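Local coordinates for protein aspartate aminotransferase (Plasmodium falciparum, PDB 3K7Y) that probably catalyses the pyridoxal-phosphate-dependent transfer of an amino group between L-aspartate and 2-oxoglutarate, giving oxaloacetate and L-glutamate, and works as a homodimer, at residues E30-S35 with D392-K397; A362-H367 with L400-I405. One frame throughout, in Å; residues are numbered along the deposited sequence.

Contact 1: residues E30-S35 with D392-K397; sequences EKINLS and DYIADK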
loop_
_atom_site.group_PDB
_atom_site.type_symbol
_atom_site.label_atom_id
_atom_site.label_comp_id
_atom_site.label_asym_id
_atom_site.label_seq_id
_atom_site.Cartn_x
_atom_site.Cartn_y
_atom_site.Cartn_z
ATOM N N GLU A 30 3.564 -35.035 4.216
ATOM C CA GLU A 30 4.296 -35.365 2.984
ATOM C C GLU A 30 3.584 -34.730 1.769
ATOM O O GLU A 30 3.789 -35.120 0.613
ATOM C CB GLU A 30 4.526 -36.889 2.829
ATOM C CG GLU A 30 4.781 -37.358 1.387
ATOM C CD GLU A 30 5.736 -38.530 1.270
ATOM O OE1 GLU A 30 5.393 -39.638 1.732
ATOM O OE2 GLU A 30 6.831 -38.345 0.698
ATOM N N LYS A 31 2.743 -33.738 2.045
ATOM C CA LYS A 31 2.214 -32.886 0.996
ATOM C C LYS A 31 3.373 -32.082 0.423
ATOM O O LYS A 31 4.277 -31.678 1.157
ATOM C CB LYS A 31 1.126 -31.959 1.539
ATOM C CG LYS A 31 -0.269 -32.579 1.576
ATOM C CD LYS A 31 -1.352 -31.571 1.986
ATOM C CE LYS A 31 -1.105 -30.942 3.365
ATOM N NZ LYS A 31 -2.114 -29.909 3.731
ATOM N N ILE A 32 3.359 -31.883 -0.892
ATOM C CA ILE A 32 4.422 -31.136 -1.568
ATOM C C ILE A 32 3.930 -29.864 -2.269
ATOM O O ILE A 32 2.945 -29.866 -3.013
ATOM C CB ILE A 32 5.258 -32.023 -2.524
ATOM C CG1 ILE A 32 5.959 -33.131 -1.729
ATOM C CG2 ILE A 32 6.298 -31.197 -3.262
ATOM C CD1 ILE A 32 6.500 -34.278 -2.561
ATOM N N ASN A 33 4.688 -28.800 -2.022
ATOM C CA ASN A 33 4.380 -27.414 -2.339
ATOM C C ASN A 33 5.173 -26.891 -3.526
ATOM O O ASN A 33 6.280 -26.381 -3.345
ATOM C CB ASN A 33 4.791 -26.585 -1.123
ATOM C CG ASN A 33 6.032 -27.167 -0.397
ATOM O OD1 ASN A 33 5.954 -28.218 0.251
ATOM N ND2 ASN A 33 7.169 -26.478 -0.508
ATOM N N LEU A 34 4.633 -27.005 -4.734
ATOM C CA LEU A 34 5.394 -26.587 -5.919
ATOM C C LEU A 34 4.705 -25.515 -6.764
ATOM O O LEU A 34 4.905 -25.449 -7.971
ATOM C CB LEU A 34 5.760 -27.800 -6.791
ATOM C CG LEU A 34 6.509 -29.002 -6.190
ATOM C CD1 LEU A 34 6.670 -30.105 -7.215
ATOM C CD2 LEU A 34 7.874 -28.619 -5.617
ATOM N N SER A 35 3.920 -24.660 -6.121
ATOM C CA SER A 35 3.096 -23.675 -6.821
ATOM C C SER A 35 3.352 -22.272 -6.289
ATOM O O SER A 35 3.315 -21.284 -7.036
ATOM C CB SER A 35 1.628 -24.017 -6.626
ATOM O OG SER A 35 1.345 -24.084 -5.241
ATOM N N ASP A 392 12.953 -38.390 -5.574
ATOM C CA ASP A 392 12.390 -39.697 -5.899
ATOM C C ASP A 392 10.882 -39.603 -5.989
ATOM O O ASP A 392 10.318 -39.721 -7.073
ATOM C CB ASP A 392 12.814 -40.784 -4.889
ATOM C CG ASP A 392 11.938 -42.073 -4.964
ATOM O OD1 ASP A 392 11.932 -42.849 -3.974
ATOM O OD2 ASP A 392 11.257 -42.316 -5.998
ATOM N N TYR A 393 10.236 -39.369 -4.853
ATOM C CA TYR A 393 8.785 -39.390 -4.812
ATOM C C TYR A 393 8.193 -38.582 -5.972
ATOM O O TYR A 393 7.395 -39.099 -6.762
ATOM C CB TYR A 393 8.266 -38.896 -3.466
ATOM C CG TYR A 393 6.772 -39.001 -3.357
ATOM C CD1 TYR A 393 6.152 -40.245 -3.206
ATOM C CD2 TYR A 393 5.965 -37.862 -3.430
ATOM C CE1 TYR A 393 4.763 -40.352 -3.116
ATOM C CE2 TYR A 393 4.575 -37.956 -3.339
ATOM C CZ TYR A 393 3.980 -39.200 -3.179
ATOM O OH TYR A 393 2.607 -39.305 -3.089
ATOM N N ILE A 394 8.620 -37.328 -6.086
ATOM C CA ILE A 394 8.123 -36.422 -7.111
ATOM C C ILE A 394 8.303 -37.001 -8.516
ATOM O O ILE A 394 7.335 -37.148 -9.272
ATOM C CB ILE A 394 8.835 -35.056 -7.034
ATOM C CG1 ILE A 394 8.587 -34.396 -5.680
ATOM C CG2 ILE A 394 8.353 -34.148 -8.144
ATOM C CD1 ILE A 394 9.429 -33.183 -5.434
ATOM N N ALA A 395 9.552 -37.325 -8.843
ATOM C CA ALA A 395 9.943 -37.724 -10.187
ATOM C C ALA A 395 9.234 -39.005 -10.571
ATOM O O ALA A 395 8.715 -39.124 -11.685
ATOM C CB ALA A 395 11.456 -37.885 -10.274
ATOM N N ASP A 396 9.194 -39.942 -9.630
ATOM C CA ASP A 396 8.406 -41.150 -9.776
ATOM C C ASP A 396 6.959 -40.814 -10.138
ATOM O O ASP A 396 6.507 -41.143 -11.230
ATOM C CB ASP A 396 8.478 -41.992 -8.502
ATOM C CG ASP A 396 7.656 -43.261 -8.587
ATOM O OD1 ASP A 396 7.140 -43.606 -9.676
ATOM O OD2 ASP A 396 7.528 -43.918 -7.542
ATOM N N LYS A 397 6.250 -40.132 -9.244
ATOM C CA LYS A 397 4.834 -39.840 -9.459
ATOM C C LYS A 397 4.513 -39.131 -10.784
ATOM O O LYS A 397 3.443 -39.354 -11.360
ATOM C CB LYS A 397 4.248 -39.068 -8.277
ATOM C CG LYS A 397 4.056 -39.900 -6.992
ATOM C CD LYS A 397 3.310 -41.206 -7.254
ATOM C CE LYS A 397 3.157 -42.039 -5.995
ATOM N NZ LYS A 397 4.454 -42.598 -5.520
#

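Contact 2: residues A362-H367 with L400-I405; sequences AKIAEH and LSLSQI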
loop_
_atom_site.group_PDB
_atom_site.type_symbol
_atom_site.label_atom_id
_atom_site.label_comp_id
_atom_site.label_asym_id
_atom_site.label_seq_id
_atom_site.Cartn_x
_atom_site.Cartn_y
_atom_site.Cartn_z
ATOM N N ALA A 362 0.826 -29.589 -17.785
ATOM C CA ALA A 362 -0.530 -29.052 -17.740
ATOM C C ALA A 362 -1.553 -30.196 -17.838
ATOM O O ALA A 362 -2.540 -30.210 -17.102
ATOM C CB ALA A 362 -0.734 -28.031 -18.841
ATOM N N LYS A 363 -1.283 -31.161 -18.724
ATOM C CA LYS A 363 -2.093 -32.376 -18.879
ATOM C C LYS A 363 -2.262 -33.198 -17.590
ATOM O O LYS A 363 -3.316 -33.783 -17.368
ATOM C CB LYS A 363 -1.493 -33.298 -19.958
ATOM C CG LYS A 363 -1.435 -32.750 -21.389
ATOM C CD LYS A 363 -1.198 -33.886 -22.392
ATOM C CE LYS A 363 -2.442 -34.796 -22.559
ATOM N NZ LYS A 363 -2.177 -36.143 -23.189
ATOM N N ILE A 364 -1.225 -33.236 -16.752
ATOM C CA ILE A 364 -1.162 -34.161 -15.602
ATOM C C ILE A 364 -1.410 -33.471 -14.228
ATOM O O ILE A 364 -1.360 -34.101 -13.167
ATOM C CB ILE A 364 0.175 -35.014 -15.672
ATOM C CG1 ILE A 364 -0.134 -36.501 -15.720
ATOM C CG2 ILE A 364 1.226 -34.639 -14.607
ATOM C CD1 ILE A 364 -0.641 -36.948 -17.056
ATOM N N ALA A 365 -1.726 -32.181 -14.277
ATOM C CA ALA A 365 -1.796 -31.338 -13.083
ATOM C C ALA A 365 -2.815 -31.792 -12.036
ATOM O O ALA A 365 -2.533 -31.743 -10.835
ATOM C CB ALA A 365 -2.044 -29.885 -13.476
ATOM N N GLU A 366 -3.987 -32.232 -12.485
ATOM C CA GLU A 366 -5.063 -32.587 -11.566
ATOM C C GLU A 366 -4.971 -34.049 -11.157
ATOM O O GLU A 366 -5.666 -34.489 -10.244
ATOM C CB GLU A 366 -6.439 -32.243 -12.168
ATOM C CG GLU A 366 -7.455 -31.632 -11.178
ATOM C CD GLU A 366 -6.920 -30.382 -10.448
ATOM O OE1 GLU A 366 -7.180 -30.259 -9.232
ATOM O OE2 GLU A 366 -6.236 -29.530 -11.073
ATOM N N HIS A 367 -4.108 -34.800 -11.830
ATOM C CA HIS A 367 -3.841 -36.173 -11.428
ATOM C C HIS A 367 -2.676 -36.227 -10.456
ATOM O O HIS A 367 -2.528 -37.189 -9.707
ATOM C CB HIS A 367 -3.555 -37.085 -12.627
ATOM C CG HIS A 367 -3.972 -38.501 -12.394
ATOM N ND1 HIS A 367 -3.596 -39.210 -11.270
ATOM C CD2 HIS A 367 -4.776 -39.325 -13.109
ATOM C CE1 HIS A 367 -4.134 -40.416 -11.312
ATOM N NE2 HIS A 367 -4.856 -40.512 -12.417
ATOM N N LEU A 400 4.919 -42.051 -13.321
ATOM C CA LEU A 400 3.760 -42.908 -13.035
ATOM C C LEU A 400 2.526 -42.258 -13.616
ATOM O O LEU A 400 1.760 -42.861 -14.389
ATOM C CB LEU A 400 3.575 -43.077 -11.517
ATOM C CG LEU A 400 2.664 -44.204 -11.011
ATOM C CD1 LEU A 400 2.912 -44.484 -9.525
ATOM C CD2 LEU A 400 1.196 -43.913 -11.266
ATOM N N SER A 401 2.368 -40.998 -13.237
ATOM C CA SER A 401 1.223 -40.235 -13.644
ATOM C C SER A 401 1.201 -39.998 -15.141
ATOM O O SER A 401 0.141 -40.045 -15.770
ATOM C CB SER A 401 1.201 -38.925 -12.929
ATOM O OG SER A 401 -0.126 -38.504 -12.924
ATOM N N LEU A 402 2.374 -39.764 -15.719
ATOM C CA LEU A 402 2.463 -39.518 -17.141
ATOM C C LEU A 402 2.055 -40.724 -17.962
ATOM O O LEU A 402 1.438 -40.578 -19.019
ATOM C CB LEU A 402 3.862 -39.058 -17.516
ATOM C CG LEU A 402 3.896 -37.542 -17.662
ATOM C CD1 LEU A 402 5.316 -36.993 -17.600
ATOM C CD2 LEU A 402 3.194 -37.153 -18.959
ATOM N N SER A 403 2.378 -41.912 -17.455
ATOM C CA SER A 403 2.155 -43.143 -18.196
ATOM C C SER A 403 0.684 -43.530 -18.304
ATOM O O SER A 403 0.319 -44.288 -19.201
ATOM C CB SER A 403 2.959 -44.287 -17.599
ATOM O OG SER A 403 2.369 -45.543 -17.923
ATOM N N GLN A 404 -0.158 -43.025 -17.402
ATOM C CA GLN A 404 -1.595 -43.279 -17.508
ATOM C C GLN A 404 -2.223 -42.476 -18.649
ATOM O O GLN A 404 -3.171 -41.721 -18.423
ATOM C CB GLN A 404 -2.329 -42.919 -16.219
ATOM C CG GLN A 404 -1.905 -43.652 -14.970
ATOM C CD GLN A 404 -2.848 -43.374 -13.804
ATOM O OE1 GLN A 404 -3.769 -42.563 -13.920
ATOM N NE2 GLN A 404 -2.623 -44.055 -12.679
ATOM N N ILE A 405 -1.686 -42.610 -19.862
ATOM C CA ILE A 405 -2.313 -42.022 -21.061
ATOM C C ILE A 405 -1.863 -42.722 -22.351
ATOM O O ILE A 405 -2.446 -43.723 -22.815
ATOM C CB ILE A 405 -2.102 -40.481 -21.172
ATOM C CG1 ILE A 405 -1.555 -39.898 -19.854
ATOM C CG2 ILE A 405 -3.386 -39.814 -21.678
ATOM C CD1 ILE A 405 -2.298 -38.720 -19.313
ATOM O OXT ILE A 405 -0.883 -42.277 -22.951
#

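Contact 1: residues E30-S35 with D392-K397
Tyr393 carries its CG anti to the backbone N (chi1 -176°), which starts its ring toward strand 32-33, while in Ile32 an extended chi2 (164°) sets CD1 anti to CA, and this methyl faces the helix. It lies at the edge of the phenol ring, near the ring plane and 3.7 Å from Tyr393 CD2, and it also packs on the side chain of Ile394, with Ile32 CD1 3.8 Å from Ile394 CG1. Two residues on, Leu34 CD1 approaches Ile394 CG2 more loosely, at 4.5 Å. The Tyr393 ring has company on both faces: Glu30 OE2 stands over one, offset toward the rim and 4.1 Å from Tyr393 CG, with carboxylate and ring planes 23° apart, and Lys397 CG lies over the opposite face, also toward the rim. No hydrogen bond spans the segments; the buried centre is apolar and Glu30 stands at its exposed margin. Beyond it, Ile394 also meets Phe328 of helix 304-335, and Ile32 bonds through its backbone to His372 and Tyr374. One side of helix 390-403 thus packs on strand 32-33, which pairs in parallel with strand 373-374, in the small domain of the aspartate aminotransferase fold.

Contact 2: residues A362-H367 with L400-I405
The C-terminal end of helix 390-403, where the chain leaves the helix and runs to its last residue, packs here against the loop that leads from strand 355-357 to strand 373-374. Ile364 is the side chain at the centre. Its CG1 lies 3.4 Å from Ser401 OG, and its CD1 extends across the helix end to the neighbourhood of Ile405 CD1, Leu402 CD2 (4.3 Å from Ile364 CD1) and the carbonyl oxygen of Ser401. The side chains of Ile364 and Ile405 run alongside in opposite senses, their CD1 methyls adjacent. Ser401 turns its OG anti to the backbone N (chi1 -156°), which brings this oxygen within contact of both Ile364 and His367; it is 3.7 Å from His367 CB. At one margin the Gln404 amide stands nearly perpendicular to the His367 ring, their planes 86° apart; His367 NE2 and Gln404 OE1 are close, but the angle is poor for a hydrogen bond. At another, Lys363 NZ comes within 4.1 Å of Ile405 CG2. An inverse gamma turn centred on Gln404 bends the chain just beyond the helix. Around it, Leu402 also packs on Tyr343 and Trp345 and Leu400 on Tyr339, while Ala365 touches Ile375, so the end of helix 390-403 lies against the loop between strands 355-357 and 373-374 and the loop after helix 304-335.

Helix 390-403 is the element common to both contacts: contact 1 uses residues 392-397 near its start, and contact 2 takes up residues 400-405 at its end and beyond. Their centres lie 13 Å apart, on the same side of the chain's centre. The segments alternate along the sequence, 30-35, 362-367, 392-397 and 400-405, so one C-terminal helix gathers an N-terminal strand and a late loop. That loop leads on to strand 373-374, which pairs in parallel with strand 32-33, linking the two partners of the helix a second time. Both contacts are away from the pyridoxal phosphate pocket and from the other subunit, and they join an early strand, a late loop and the C-terminal helix within one subunit.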